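Local atomic coordinates of receptor-like protein kinase ANXUR1 (Arabidopsis thaliana, PDB entry 6FIG), a protein that probably acts as a cell-surface receptor kinase in plant reproduction, sensing extracellular signals through a tandem malectin-like ectodomain. Residues A[3-8]-A[154-160]; A[73-79]-A[123-129]; A[184-190]-A[367-373]. The contacts are given in a common frame with arbitrary orientation. Numbering follows the deposited sequence.

Contact 1. Residues A[3-8]-A[154-160]. With CA (calcium ion), chain I; EDO (1,2-ethanediol), chain J.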
loop_
_atom_site.group_PDB
_atom_site.type_symbol
_atom_site.label_atom_id
_atom_site.label_comp_id
_atom_site.label_asym_id
_atom_site.label_seq_id
_atom_site.Cartn_x
_atom_site.Cartn_y
_atom_site.Cartn_z
ATOM N N ASP A 3 -6.510 -4.620 5.956
ATOM C CA ASP A 3 -6.505 -3.278 6.536
ATOM C C ASP A 3 -7.756 -2.521 6.085
ATOM O O ASP A 3 -8.201 -2.686 4.952
ATOM C CB ASP A 3 -5.272 -2.482 6.117
ATOM C CG ASP A 3 -3.961 -3.109 6.577
ATOM O OD1 ASP A 3 -3.953 -3.939 7.505
ATOM O OD2 ASP A 3 -2.935 -2.738 5.992
ATOM N N LEU A 4 -8.313 -1.726 6.995
ATOM C CA LEU A 4 -9.516 -0.936 6.767
ATOM C C LEU A 4 -9.294 0.533 7.017
ATOM O O LEU A 4 -8.574 0.911 7.957
ATOM C CB LEU A 4 -10.619 -1.398 7.710
ATOM C CG LEU A 4 -11.080 -2.844 7.598
ATOM C CD1 LEU A 4 -12.187 -3.094 8.608
ATOM C CD2 LEU A 4 -11.578 -3.135 6.202
ATOM N N ALA A 5 -9.944 1.365 6.198
ATOM C CA ALA A 5 -10.074 2.780 6.466
ATOM C C ALA A 5 -11.561 3.067 6.264
ATOM O O ALA A 5 -12.055 3.129 5.121
ATOM C CB ALA A 5 -9.226 3.600 5.529
ATOM N N LEU A 6 -12.272 3.173 7.383
ATOM C CA LEU A 6 -13.721 3.319 7.394
ATOM C C LEU A 6 -14.086 4.762 7.677
ATOM O O LEU A 6 -13.686 5.319 8.707
ATOM C CB LEU A 6 -14.339 2.432 8.460
ATOM C CG LEU A 6 -13.914 0.968 8.485
ATOM C CD1 LEU A 6 -14.610 0.245 9.620
ATOM C CD2 LEU A 6 -14.187 0.306 7.133
ATOM N N SER A 7 -14.821 5.384 6.757
ATOM C CA SER A 7 -15.331 6.723 7.011
ATOM C C SER A 7 -16.745 6.537 7.510
ATOM O O SER A 7 -17.640 6.140 6.751
ATOM C CB SER A 7 -15.307 7.613 5.773
ATOM O OG SER A 7 -15.756 8.918 6.138
ATOM N N CYS A 8 -16.934 6.771 8.802
ATOM C CA CYS A 8 -18.183 6.470 9.447
ATOM C C CYS A 8 -19.230 7.482 9.001
ATOM O O CYS A 8 -18.929 8.672 8.891
ATOM C CB CYS A 8 -17.991 6.495 10.952
ATOM S SG CYS A 8 -16.642 5.398 11.413
ATOM N N ASN A 154 -15.896 9.696 13.419
ATOM C CA ASN A 154 -15.850 10.097 12.005
ATOM C C ASN A 154 -15.107 9.115 11.118
ATOM O O ASN A 154 -15.464 8.923 9.948
ATOM C CB ASN A 154 -15.236 11.474 11.869
ATOM C CG ASN A 154 -16.018 12.516 12.629
ATOM O OD1 ASN A 154 -15.760 12.739 13.807
ATOM N ND2 ASN A 154 -16.991 13.139 11.969
ATOM N N GLY A 155 -14.095 8.465 11.679
ATOM C CA GLY A 155 -13.292 7.521 10.929
ATOM C C GLY A 155 -12.604 6.514 11.817
ATOM O O GLY A 155 -12.245 6.818 12.959
ATOM N N ILE A 156 -12.429 5.317 11.278
ATOM C CA ILE A 156 -11.699 4.243 11.962
ATOM C C ILE A 156 -10.718 3.616 10.983
ATOM O O ILE A 156 -11.116 3.247 9.896
ATOM C CB ILE A 156 -12.653 3.159 12.515
ATOM C CG1 ILE A 156 -13.626 3.761 13.528
ATOM C CG2 ILE A 156 -11.863 2.027 13.164
ATOM C CD1 ILE A 156 -14.717 2.813 13.989
ATOM N N GLU A 157 -9.435 3.498 11.365
ATOM C CA GLU A 157 -8.494 2.653 10.619
ATOM C C GLU A 157 -7.951 1.541 11.488
ATOM O O GLU A 157 -7.670 1.752 12.668
ATOM C CB GLU A 157 -7.298 3.413 10.054
ATOM C CG GLU A 157 -7.591 4.508 9.075
ATOM C CD GLU A 157 -6.294 4.987 8.452
ATOM O OE1 GLU A 157 -5.704 5.929 8.995
ATOM O OE2 GLU A 157 -5.858 4.362 7.461
ATOM N N VAL A 158 -7.858 0.360 10.903
ATOM C CA VAL A 158 -7.173 -0.784 11.485
ATOM C C VAL A 158 -6.160 -1.268 10.485
ATOM O O VAL A 158 -6.513 -1.612 9.371
ATOM C CB VAL A 158 -8.160 -1.894 11.860
ATOM C CG1 VAL A 158 -7.406 -3.082 12.449
ATOM C CG2 VAL A 158 -9.173 -1.360 12.852
ATOM N N ILE A 159 -4.889 -1.299 10.892
ATOM C CA ILE A 159 -3.755 -1.543 10.000
ATOM C C ILE A 159 -2.844 -2.550 10.689
ATOM O O ILE A 159 -2.302 -2.256 11.760
ATOM C CB ILE A 159 -2.970 -0.242 9.766
ATOM C CG1 ILE A 159 -3.865 0.858 9.152
ATOM C CG2 ILE A 159 -1.752 -0.485 8.886
ATOM C CD1 ILE A 159 -3.375 2.259 9.418
ATOM N N GLN A 160 -2.658 -3.707 10.083
ATOM C CA GLN A 160 -1.681 -4.677 10.579
ATOM C C GLN A 160 -0.276 -4.071 10.520
ATOM O O GLN A 160 0.084 -3.443 9.523
ATOM C CB GLN A 160 -1.713 -5.956 9.752
ATOM C CG GLN A 160 -0.960 -7.091 10.402
ATOM C CD GLN A 160 -1.011 -8.351 9.595
ATOM O OE1 GLN A 160 -2.091 -8.925 9.394
ATOM N NE2 GLN A 160 0.150 -8.804 9.141
HETATM CA CA CA I . -16.859 9.983 8.287
HETATM C C1 EDO J . -10.488 0.952 1.489
HETATM O O1 EDO J . -11.099 2.165 1.936
HETATM C C2 EDO J . -9.934 0.278 2.731
HETATM O O2 EDO J . -10.946 0.154 3.730
HETATM O O HOH W 1 -6.269 1.818 6.760
#
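A calcium site closes one end of this antiparallel strand pair in the malectin-like ectodomain. The ion is bound by S7 OG at 2.6 Å, C8 O at 2.5 Å and N154 O at 2.4 Å; P51 and T54 complete the site. N154 O also accepts a hydrogen bond from C8 N (2.8 Å), so the same carbonyl serves metal and strand. From there the ladder runs through I156 N to L6 O (2.9 Å), L6 N to I156 O (2.8 Å), V158 N to L4 O (3.1 Å) and L4 N to V158 O (3.0 Å). At the far end D3 OD1 takes Q160 N at 2.9 Å, while D3 OD2 forms a salt bridge with K69 of the second subunit. On one face L4, I156 and V158 touch strand 62-67 while L4 and L6 touch F28; on the other, E157 pairs with K20 and R77. N154 and G155 both oppose Y79, a classic beta bulge beside the calcium, within the beta-sandwich typical of malectin-like domains.

Contact 2. Residues A[73-79]-A[123-129]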
loop_
_atom_site.group_PDB
_atom_site.type_symbol
_atom_site.label_atom_id
_atom_site.label_comp_id
_atom_site.label_asym_id
_atom_site.label_seq_id
_atom_site.Cartn_x
_atom_site.Cartn_y
_atom_site.Cartn_z
ATOM N N ARG A 73 0.242 -7.525 15.590
ATOM C CA ARG A 73 0.027 -6.217 16.169
ATOM C C ARG A 73 -0.728 -5.344 15.166
ATOM O O ARG A 73 -0.595 -5.555 13.949
ATOM C CB ARG A 73 1.410 -5.628 16.517
ATOM C CG ARG A 73 1.423 -4.243 17.096
ATOM C CD ARG A 73 2.775 -3.845 17.651
ATOM N NE ARG A 73 3.071 -4.456 18.938
ATOM C CZ ARG A 73 2.636 -4.013 20.120
ATOM N NH1 ARG A 73 1.831 -2.968 20.212
ATOM N NH2 ARG A 73 2.998 -4.662 21.228
ATOM N N HIS A 74 -1.545 -4.421 15.680
ATOM C CA HIS A 74 -2.309 -3.486 14.835
ATOM C C HIS A 74 -2.196 -2.067 15.256
ATOM O O HIS A 74 -2.150 -1.763 16.458
ATOM C CB HIS A 74 -3.789 -3.871 14.818
ATOM C CG HIS A 74 -4.021 -5.184 14.189
ATOM N ND1 HIS A 74 -3.845 -6.365 14.874
ATOM C CD2 HIS A 74 -4.320 -5.518 12.912
ATOM C CE1 HIS A 74 -4.037 -7.374 14.043
ATOM N NE2 HIS A 74 -4.318 -6.887 12.843
ATOM N N LEU A 75 -2.151 -1.178 14.270
ATOM C CA LEU A 75 -2.459 0.213 14.501
ATOM C C LEU A 75 -3.963 0.408 14.428
ATOM O O LEU A 75 -4.631 -0.136 13.529
ATOM C CB LEU A 75 -1.833 1.129 13.459
ATOM C CG LEU A 75 -0.378 1.431 13.536
ATOM C CD1 LEU A 75 0.073 2.304 12.374
ATOM C CD2 LEU A 75 0.027 2.069 14.863
ATOM N N LEU A 76 -4.499 1.149 15.384
ATOM C CA LEU A 76 -5.898 1.553 15.389
ATOM C C LEU A 76 -5.910 3.048 15.440
ATOM O O LEU A 76 -5.298 3.642 16.357
ATOM C CB LEU A 76 -6.636 0.974 16.587
ATOM C CG LEU A 76 -8.033 1.529 16.872
ATOM C CD1 LEU A 76 -9.014 1.132 15.771
ATOM C CD2 LEU A 76 -8.555 1.019 18.207
ATOM N N ARG A 77 -6.592 3.692 14.503
ATOM C CA ARG A 77 -6.792 5.116 14.542
ATOM C C ARG A 77 -8.261 5.465 14.636
ATOM O O ARG A 77 -9.080 4.859 13.946
ATOM C CB ARG A 77 -6.252 5.800 13.296
ATOM C CG ARG A 77 -4.754 5.691 13.170
ATOM C CD ARG A 77 -4.253 6.322 11.905
ATOM N NE ARG A 77 -2.820 6.088 11.790
ATOM C CZ ARG A 77 -2.175 5.787 10.670
ATOM N NH1 ARG A 77 -2.793 5.665 9.508
ATOM N NH2 ARG A 77 -0.867 5.563 10.721
ATOM N N LEU A 78 -8.551 6.458 15.452
ATOM C CA LEU A 78 -9.899 6.977 15.640
ATOM C C LEU A 78 -9.869 8.458 15.282
ATOM O O LEU A 78 -9.068 9.223 15.840
ATOM C CB LEU A 78 -10.341 6.798 17.087
ATOM C CG LEU A 78 -10.280 5.359 17.609
ATOM C CD1 LEU A 78 -10.671 5.318 19.056
ATOM C CD2 LEU A 78 -11.170 4.417 16.804
ATOM N N TYR A 79 -10.728 8.854 14.342
ATOM C CA TYR A 79 -10.796 10.227 13.825
ATOM C C TYR A 79 -12.040 10.909 14.376
ATOM O O TYR A 79 -13.146 10.363 14.253
ATOM C CB TYR A 79 -10.880 10.231 12.293
ATOM C CG TYR A 79 -9.635 9.740 11.569
ATOM C CD1 TYR A 79 -9.232 8.410 11.623
ATOM C CD2 TYR A 79 -8.862 10.626 10.814
ATOM C CE1 TYR A 79 -8.085 7.973 10.969
ATOM C CE2 TYR A 79 -7.721 10.200 10.137
ATOM C CZ TYR A 79 -7.341 8.875 10.210
ATOM O OH TYR A 79 -6.202 8.489 9.528
ATOM N N VAL A 123 -6.862 12.911 15.719
ATOM C CA VAL A 123 -6.632 11.533 15.342
ATOM C C VAL A 123 -5.933 10.868 16.533
ATOM O O VAL A 123 -4.804 11.240 16.898
ATOM C CB VAL A 123 -5.769 11.373 14.079
ATOM C CG1 VAL A 123 -5.698 9.906 13.672
ATOM C CG2 VAL A 123 -6.284 12.250 12.942
ATOM N N LYS A 124 -6.611 9.931 17.167
ATOM C CA LYS A 124 -6.048 9.146 18.242
ATOM C C LYS A 124 -5.484 7.892 17.603
ATOM O O LYS A 124 -6.168 7.236 16.834
ATOM C CB LYS A 124 -7.105 8.762 19.279
ATOM C CG LYS A 124 -7.824 9.916 19.954
ATOM C CD LYS A 124 -6.968 10.637 20.957
ATOM C CE LYS A 124 -7.847 11.587 21.764
ATOM N NZ LYS A 124 -7.141 12.283 22.852
ATOM N N GLU A 125 -4.230 7.536 17.902
ATOM C CA GLU A 125 -3.612 6.379 17.309
ATOM C C GLU A 125 -3.055 5.486 18.397
ATOM O O GLU A 125 -2.351 5.985 19.316
ATOM C CB GLU A 125 -2.476 6.792 16.369
ATOM C CG GLU A 125 -1.764 5.624 15.712
ATOM C CD GLU A 125 -0.609 6.052 14.843
ATOM O OE1 GLU A 125 0.502 6.075 15.379
ATOM O OE2 GLU A 125 -0.788 6.336 13.638
ATOM N N TYR A 126 -3.312 4.198 18.265
ATOM C CA TYR A 126 -2.904 3.188 19.221
ATOM C C TYR A 126 -2.209 2.058 18.498
ATOM O O TYR A 126 -2.510 1.778 17.344
ATOM C CB TYR A 126 -4.119 2.662 19.983
ATOM C CG TYR A 126 -4.915 3.751 20.601
ATOM C CD1 TYR A 126 -4.585 4.259 21.871
ATOM C CD2 TYR A 126 -5.988 4.326 19.935
ATOM C CE1 TYR A 126 -5.296 5.294 22.431
ATOM C CE2 TYR A 126 -6.705 5.360 20.483
ATOM C CZ TYR A 126 -6.361 5.850 21.733
ATOM O OH TYR A 126 -7.043 6.896 22.274
ATOM N N SER A 127 -1.292 1.385 19.188
ATOM C CA SER A 127 -0.687 0.166 18.711
ATOM C C SER A 127 -1.054 -0.937 19.684
ATOM O O SER A 127 -0.631 -0.923 20.854
ATOM C CB SER A 127 0.829 0.260 18.563
ATOM O OG SER A 127 1.353 -0.988 18.129
ATOM N N LEU A 128 -1.877 -1.857 19.199
ATOM C CA LEU A 128 -2.481 -2.894 20.028
ATOM C C LEU A 128 -1.702 -4.188 19.912
ATOM O O LEU A 128 -1.527 -4.718 18.801
ATOM C CB LEU A 128 -3.927 -3.119 19.593
ATOM C CG LEU A 128 -4.819 -1.871 19.649
ATOM C CD1 LEU A 128 -6.221 -2.216 19.152
ATOM C CD2 LEU A 128 -4.861 -1.276 21.056
ATOM N N ALA A 129 -1.249 -4.720 21.045
ATOM C CA ALA A 129 -0.557 -6.002 21.049
ATOM C C ALA A 129 -1.439 -7.138 20.522
ATOM O O ALA A 129 -2.675 -7.052 20.584
ATOM C CB ALA A 129 -0.053 -6.342 22.455
HETATM O O HOH W 2 -3.863 -6.347 17.697
#
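R77 and E125 form a buried salt bridge, with R77 NE 2.8 Å and R77 NH2 3.0 Å from E125 OE2. Each has a second ionic partner, E157 for R77 and R190 for E125, and E125 OE1 also accepts S187 OG, so the charges are shared across four neighbouring strands. Further along, R73 NH1 donates to S127 OG at 2.9 Å, while R73 NE pairs with E163. The axes of strands 73-79 and 123-128 run antiparallel and approach to 4.6 Å, in the large sheet of the malectin-like fold. Reciprocal bonds tie H74 to L128 (L128 N to H74 O 2.8 Å), L76 to Y126 and L78 to K124. On the face of L76 and L78, L76 CD2 meets L128 CD1 at 4.1 Å and L78 CD1 meets Y126 CE2 at 4.2 Å; strands 95-99 and 102-108 cover this layer. At the R77 side, V123 CG1 sits 4.0 Å from the Y79 ring centroid in a CH-pi contact, and W22 meets that ring edge-to-face.

Contact 3. Residues A[184-190]-A[367-373]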
loop_
_atom_site.group_PDB
_atom_site.type_symbol
_atom_site.label_atom_id
_atom_site.label_comp_id
_atom_site.label_asym_id
_atom_site.label_seq_id
_atom_site.Cartn_x
_atom_site.Cartn_y
_atom_site.Cartn_z
ATOM N N ASN A 184 0.313 -2.442 24.967
ATOM C CA ASN A 184 -0.570 -1.604 24.166
ATOM C C ASN A 184 -0.100 -0.188 24.341
ATOM O O ASN A 184 0.184 0.224 25.481
ATOM C CB ASN A 184 -2.014 -1.765 24.626
ATOM C CG ASN A 184 -2.490 -3.186 24.476
ATOM O OD1 ASN A 184 -2.609 -3.694 23.340
ATOM N ND2 ASN A 184 -2.730 -3.862 25.602
ATOM N N LEU A 185 0.055 0.543 23.237
ATOM C CA LEU A 185 0.661 1.860 23.269
ATOM C C LEU A 185 -0.262 2.855 22.623
ATOM O O LEU A 185 -1.019 2.499 21.708
ATOM C CB LEU A 185 1.991 1.875 22.505
ATOM C CG LEU A 185 3.057 0.842 22.857
ATOM C CD1 LEU A 185 4.171 0.875 21.803
ATOM C CD2 LEU A 185 3.642 1.138 24.205
ATOM N N GLN A 186 -0.219 4.083 23.089
ATOM C CA GLN A 186 -0.817 5.218 22.379
ATOM C C GLN A 186 0.305 6.070 21.806
ATOM O O GLN A 186 1.230 6.458 22.532
ATOM C CB GLN A 186 -1.683 6.052 23.305
ATOM C CG GLN A 186 -2.307 7.272 22.640
ATOM C CD GLN A 186 -3.185 8.091 23.544
ATOM O OE1 GLN A 186 -3.387 7.778 24.731
ATOM N NE2 GLN A 186 -3.718 9.175 22.988
ATOM N N SER A 187 0.181 6.415 20.530
ATOM C CA SER A 187 1.099 7.346 19.876
ATOM C C SER A 187 0.775 8.745 20.302
ATOM O O SER A 187 -0.306 9.239 20.036
ATOM C CB SER A 187 0.980 7.236 18.356
ATOM O OG SER A 187 1.247 5.917 17.955
ATOM N N MET A 188 1.687 9.391 21.030
ATOM C CA MET A 188 1.415 10.723 21.533
ATOM C C MET A 188 1.919 11.792 20.581
ATOM O O MET A 188 1.249 12.780 20.358
ATOM C CB MET A 188 2.040 10.922 22.924
ATOM C CG MET A 188 1.690 9.846 23.930
ATOM S SD MET A 188 -0.088 9.758 24.302
ATOM C CE MET A 188 -0.376 11.279 25.176
ATOM N N PHE A 189 3.155 11.621 20.107
ATOM C CA PHE A 189 3.809 12.567 19.194
ATOM C C PHE A 189 4.707 11.788 18.264
ATOM O O PHE A 189 5.280 10.750 18.646
ATOM C CB PHE A 189 4.662 13.594 19.960
ATOM C CG PHE A 189 3.865 14.426 20.903
ATOM C CD1 PHE A 189 3.169 15.529 20.450
ATOM C CD2 PHE A 189 3.735 14.045 22.237
ATOM C CE1 PHE A 189 2.380 16.248 21.290
ATOM C CE2 PHE A 189 2.953 14.767 23.100
ATOM C CZ PHE A 189 2.271 15.874 22.636
ATOM N N ARG A 190 4.809 12.293 17.044
ATOM C CA ARG A 190 5.634 11.676 16.021
ATOM C C ARG A 190 6.183 12.771 15.154
ATOM O O ARG A 190 5.421 13.448 14.448
ATOM C CB ARG A 190 4.823 10.711 15.151
ATOM C CG ARG A 190 5.638 10.080 14.047
ATOM C CD ARG A 190 4.912 8.949 13.357
ATOM N NE ARG A 190 4.736 7.765 14.189
ATOM C CZ ARG A 190 3.574 7.276 14.641
ATOM N NH1 ARG A 190 2.436 7.926 14.454
ATOM N NH2 ARG A 190 3.581 6.133 15.298
ATOM N N LEU A 367 11.663 11.809 16.293
ATOM C CA LEU A 367 11.243 11.553 17.659
ATOM C C LEU A 367 9.830 11.026 17.705
ATOM O O LEU A 367 8.941 11.653 17.161
ATOM C CB LEU A 367 11.315 12.831 18.495
ATOM C CG LEU A 367 10.929 12.747 19.974
ATOM C CD1 LEU A 367 11.782 11.760 20.778
ATOM C CD2 LEU A 367 11.011 14.134 20.575
ATOM N N GLU A 368 9.639 9.927 18.418
ATOM C CA GLU A 368 8.291 9.436 18.704
ATOM C C GLU A 368 8.144 9.281 20.195
ATOM O O GLU A 368 9.090 8.895 20.891
ATOM C CB GLU A 368 8.054 8.117 18.019
ATOM C CG GLU A 368 8.104 8.211 16.510
ATOM C CD GLU A 368 8.077 6.853 15.872
ATOM O OE1 GLU A 368 9.113 6.159 15.877
ATOM O OE2 GLU A 368 6.980 6.395 15.410
ATOM N N ILE A 369 6.946 9.577 20.694
ATOM C CA ILE A 369 6.629 9.419 22.104
ATOM C C ILE A 369 5.402 8.522 22.200
ATOM O O ILE A 369 4.380 8.841 21.586
ATOM C CB ILE A 369 6.388 10.755 22.798
ATOM C CG1 ILE A 369 7.653 11.629 22.654
ATOM C CG2 ILE A 369 6.009 10.521 24.254
ATOM C CD1 ILE A 369 7.557 12.985 23.265
ATOM N N PHE A 370 5.534 7.418 22.929
ATOM C CA PHE A 370 4.429 6.459 23.140
ATOM C C PHE A 370 4.063 6.334 24.614
ATOM O O PHE A 370 4.934 6.271 25.474
ATOM C CB PHE A 370 4.855 5.086 22.662
ATOM C CG PHE A 370 5.258 5.056 21.226
ATOM C CD1 PHE A 370 4.299 5.006 20.215
ATOM C CD2 PHE A 370 6.596 5.078 20.874
ATOM C CE1 PHE A 370 4.690 5.003 18.882
ATOM C CE2 PHE A 370 6.972 5.068 19.543
ATOM C CZ PHE A 370 6.025 5.035 18.562
ATOM N N LYS A 371 2.765 6.308 24.898
ATOM C CA LYS A 371 2.256 5.952 26.228
ATOM C C LYS A 371 2.095 4.459 26.341
ATOM O O LYS A 371 1.462 3.870 25.480
ATOM C CB LYS A 371 0.893 6.598 26.424
ATOM C CG LYS A 371 0.255 6.392 27.775
ATOM C CD LYS A 371 -1.219 6.776 27.735
ATOM C CE LYS A 371 -1.421 8.271 27.640
ATOM N NZ LYS A 371 -2.848 8.564 27.396
ATOM N N MET A 372 2.606 3.854 27.395
ATOM C CA MET A 372 2.383 2.440 27.658
ATOM C C MET A 372 1.117 2.269 28.483
ATOM O O MET A 372 0.818 3.094 29.356
ATOM C CB MET A 372 3.551 1.853 28.447
ATOM C CG MET A 372 4.877 1.980 27.744
ATOM S SD MET A 372 6.184 1.103 28.611
ATOM C CE MET A 372 5.700 -0.600 28.339
ATOM N N ASP A 373 0.384 1.182 28.240
ATOM C CA ASP A 373 -0.800 0.906 29.039
ATOM C C ASP A 373 -0.456 0.507 30.478
ATOM O O ASP A 373 0.580 -0.111 30.744
ATOM C CB ASP A 373 -1.776 -0.095 28.366
ATOM C CG ASP A 373 -1.207 -1.520 28.161
ATOM O OD1 ASP A 373 -0.002 -1.716 27.860
ATOM O OD2 ASP A 373 -2.042 -2.469 28.219
HETATM O O HOH W 3 5.808 4.123 14.733
#
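Each face of this antiparallel pair carries an apolar cluster. On one, L185 CD2 touches M372 CG at 3.8 Å, with F165 packing on L185 and F370. On the other, F189 CD2 meets I369 CD1 at 4.1 Å and F272 packs against both. This second cluster sits at a classic beta bulge: M188 and F189 both face I369, and I369 O accepts M188 N at 2.8 Å and, weakly, F189 N at 3.4 Å. Past it, K371 N binds Q186 O and K371 NZ, also paired with D275, binds Q186 OE1, both at 2.8 Å. At one end R190 NE makes a salt bridge to E368 OE2 (2.9 Å); R190 also forms one with E125, and E368 is hydrogen-bonded to H285. At the other, N184 ND2 donates to D373 OD2 and N184 N to D373 OD1, each at 3.0 Å, while N184 OD1 accepts A129 N. The shared acceptor I369 O keeps the strands paired across the register shift, and side-chain bonds add to the pairing at both ends.

All three contacts lie in one mixed sheet. Strands run across it in the order 4-7, 151-161, 73-80, 122-128, 185-192 and 363-372. Contact centres lie about 10 Å apart from 1 to 2 and from 2 to 3, and about 19 Å from 1 to 3, which do not touch. Along the chain, contact 2 is nested inside the loop closed by contact 1, and contact 3 opens after both. Backbone pairs I159 O with L75 N and S127 N with L185 O probably carry hydrogen bonding across the joins. Strand 185-192 thus continues the sheet into the later part of the chain, consistent with tandem malectin-like domains joined through a shared sheet.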